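Long-range contact in ketosynthase (Streptomyces sp. MSC090213JE08, PDB 6KXE), which probably acts as a 3-oxoacyl-[acyl-carrier-protein] synthase, lengthening carrier-bound acyl chains by condensation: residues S334-A339 and A355-V360. Residues are numbered along the deposited sequence; the frame is centred on the assembly and turned at random.
Sequences SFQIAA and ALVCAV
Gln336 and Val357 mark where the helix segment 334-339 comes nearest the strand segment 355-360: their CA atoms are 6.6 Å apart. The two axes run almost antiparallel, at 163°, and approach to 8.6 Å, so the helix lies lengthwise over one face of the strand. Val357 and Ala359 turn their CB atoms toward the helix, while that of Cys358, between them, points away.

Gln336 makes the polar link. With CG beside its backbone N and the chain extended beyond it, the carboxamide reaches to the strand, where Gln336 NE2 donates a hydrogen bond to Cys358 O at 2.9 Å. The N-H points nearly straight at the oxygen, at 160°, and the oxygen lies close to the plane of the amide. Seen from the carbonyl, however, the nitrogen sits 36° above the peptide plane. The same NE2 makes a weak hydrogen bond to Val291 O of strand 287-291, so this buried amide nitrogen addresses two neighbouring strands, and the two acceptors should limit its rotation.

Val357 packs against the root and the end of that glutamine: Val357 CG1 is 3.7 Å from Gln336 CB and 3.5 Å from Gln336 NE2. That branch stands anti to the valine's own backbone N, which leaves CG2 for Ile337, whose CG1 lies 4.1 Å from Val357 CG2, the two side chains crossing at about a right angle.

This is helix-on-sheet packing in a thiolase-type fold. Strand 354-360 lies between parallel strand 287-291 and antiparallel strand 365-373; Cys358 meets helix 298-310 on the face turned from helix 332-346. Beyond the latter helix lies strand 20-29, touched by Phe335, Ile337 and Ala338, so helix 332-346 is sandwiched between strand layers.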
loop_
_atom_site.group_PDB
_atom_site.type_symbol
_atom_site.label_atom_id
_atom_site.label_comp_id
_atom_site.label_asym_id
_atom_site.label_seq_id
_atom_site.Cartn_x
_atom_site.Cartn_y
_atom_site.Cartn_z
ATOM N N SER B 334 -10.594 -12.541 1.300
ATOM C CA SER B 334 -10.270 -13.420 0.168
ATOM C C SER B 334 -10.826 -14.815 0.467
ATOM O O SER B 334 -11.443 -15.412 -0.431
ATOM C CB SER B 334 -8.784 -13.422 -0.146
ATOM O OG SER B 334 -8.403 -12.155 -0.635
ATOM N N PHE B 335 -10.618 -15.327 1.662
ATOM C CA PHE B 335 -11.199 -16.639 2.057
ATOM C C PHE B 335 -12.728 -16.586 1.987
ATOM O O PHE B 335 -13.372 -17.596 1.591
ATOM C CB PHE B 335 -10.704 -17.070 3.432
ATOM C CG PHE B 335 -9.278 -17.561 3.476
ATOM C CD1 PHE B 335 -8.570 -17.812 2.312
ATOM C CD2 PHE B 335 -8.644 -17.784 4.685
ATOM C CE1 PHE B 335 -7.274 -18.315 2.352
ATOM C CE2 PHE B 335 -7.334 -18.257 4.733
ATOM C CZ PHE B 335 -6.653 -18.517 3.561
ATOM N N GLN B 336 -13.311 -15.442 2.351
ATOM C CA GLN B 336 -14.784 -15.263 2.323
ATOM C C GLN B 336 -15.284 -15.346 0.877
ATOM O O GLN B 336 -16.284 -16.027 0.645
ATOM C CB GLN B 336 -15.174 -13.949 3.012
ATOM C CG GLN B 336 -14.942 -13.989 4.510
ATOM C CD GLN B 336 -14.989 -12.592 5.065
ATOM O OE1 GLN B 336 -14.049 -12.129 5.719
ATOM N NE2 GLN B 336 -16.091 -11.909 4.786
ATOM N N ILE B 337 -14.642 -14.645 -0.054
ATOM C CA ILE B 337 -15.009 -14.740 -1.493
ATOM C C ILE B 337 -14.819 -16.186 -1.966
ATOM O O ILE B 337 -15.719 -16.710 -2.680
ATOM C CB ILE B 337 -14.221 -13.751 -2.344
ATOM C CG1 ILE B 337 -14.591 -12.311 -1.964
ATOM C CG2 ILE B 337 -14.465 -14.024 -3.830
ATOM C CD1 ILE B 337 -13.669 -11.259 -2.515
ATOM N N ALA B 338 -13.699 -16.813 -1.620
ATOM C CA ALA B 338 -13.421 -18.211 -2.005
ATOM C C ALA B 338 -14.552 -19.120 -1.474
ATOM O O ALA B 338 -15.022 -19.974 -2.303
ATOM C CB ALA B 338 -12.039 -18.657 -1.593
ATOM N N ALA B 339 -15.004 -18.962 -0.222
ATOM C CA ALA B 339 -16.092 -19.799 0.351
ATOM C C ALA B 339 -17.365 -19.616 -0.492
ATOM O O ALA B 339 -18.046 -20.604 -0.822
ATOM C CB ALA B 339 -16.323 -19.459 1.790
ATOM N N ALA B 355 -24.526 -12.653 -3.943
ATOM C CA ALA B 355 -23.723 -12.921 -2.730
ATOM C C ALA B 355 -23.163 -11.608 -2.200
ATOM O O ALA B 355 -22.864 -10.687 -3.025
ATOM C CB ALA B 355 -22.619 -13.881 -3.082
ATOM N N LEU B 356 -23.059 -11.521 -0.892
ATOM C CA LEU B 356 -22.527 -10.329 -0.219
ATOM C C LEU B 356 -21.401 -10.812 0.683
ATOM O O LEU B 356 -21.572 -11.797 1.454
ATOM C CB LEU B 356 -23.665 -9.646 0.552
ATOM C CG LEU B 356 -23.304 -8.369 1.302
ATOM C CD1 LEU B 356 -24.526 -7.473 1.476
ATOM C CD2 LEU B 356 -22.679 -8.678 2.654
ATOM N N VAL B 357 -20.279 -10.108 0.620
ATOM C CA VAL B 357 -19.120 -10.407 1.489
ATOM C C VAL B 357 -18.820 -9.123 2.224
ATOM O O VAL B 357 -18.731 -8.058 1.549
ATOM C CB VAL B 357 -17.940 -10.838 0.612
ATOM C CG1 VAL B 357 -16.698 -10.989 1.435
ATOM C CG2 VAL B 357 -18.275 -12.148 -0.089
ATOM N N CYS B 358 -18.598 -9.190 3.518
ATOM C CA CYS B 358 -18.203 -7.947 4.209
ATOM C C CYS B 358 -17.183 -8.225 5.286
ATOM O O CYS B 358 -17.016 -9.353 5.707
ATOM C CB CYS B 358 -19.416 -7.229 4.745
ATOM S SG CYS B 358 -20.251 -8.224 5.971
ATOM N N ALA B 359 -16.456 -7.185 5.655
ATOM C CA ALA B 359 -15.428 -7.322 6.689
ATOM C C ALA B 359 -15.281 -6.018 7.420
ATOM O O ALA B 359 -15.521 -4.922 6.823
ATOM C CB ALA B 359 -14.108 -7.716 6.055
ATOM N N VAL B 360 -14.812 -6.128 8.648
ATOM C CA VAL B 360 -14.524 -4.917 9.471
ATOM C C VAL B 360 -13.117 -5.070 10.020
ATOM O O VAL B 360 -12.801 -6.112 10.511
ATOM C CB VAL B 360 -15.566 -4.732 10.591
ATOM C CG1 VAL B 360 -16.968 -4.658 9.995
ATOM C CG2 VAL B 360 -15.486 -5.854 11.599
#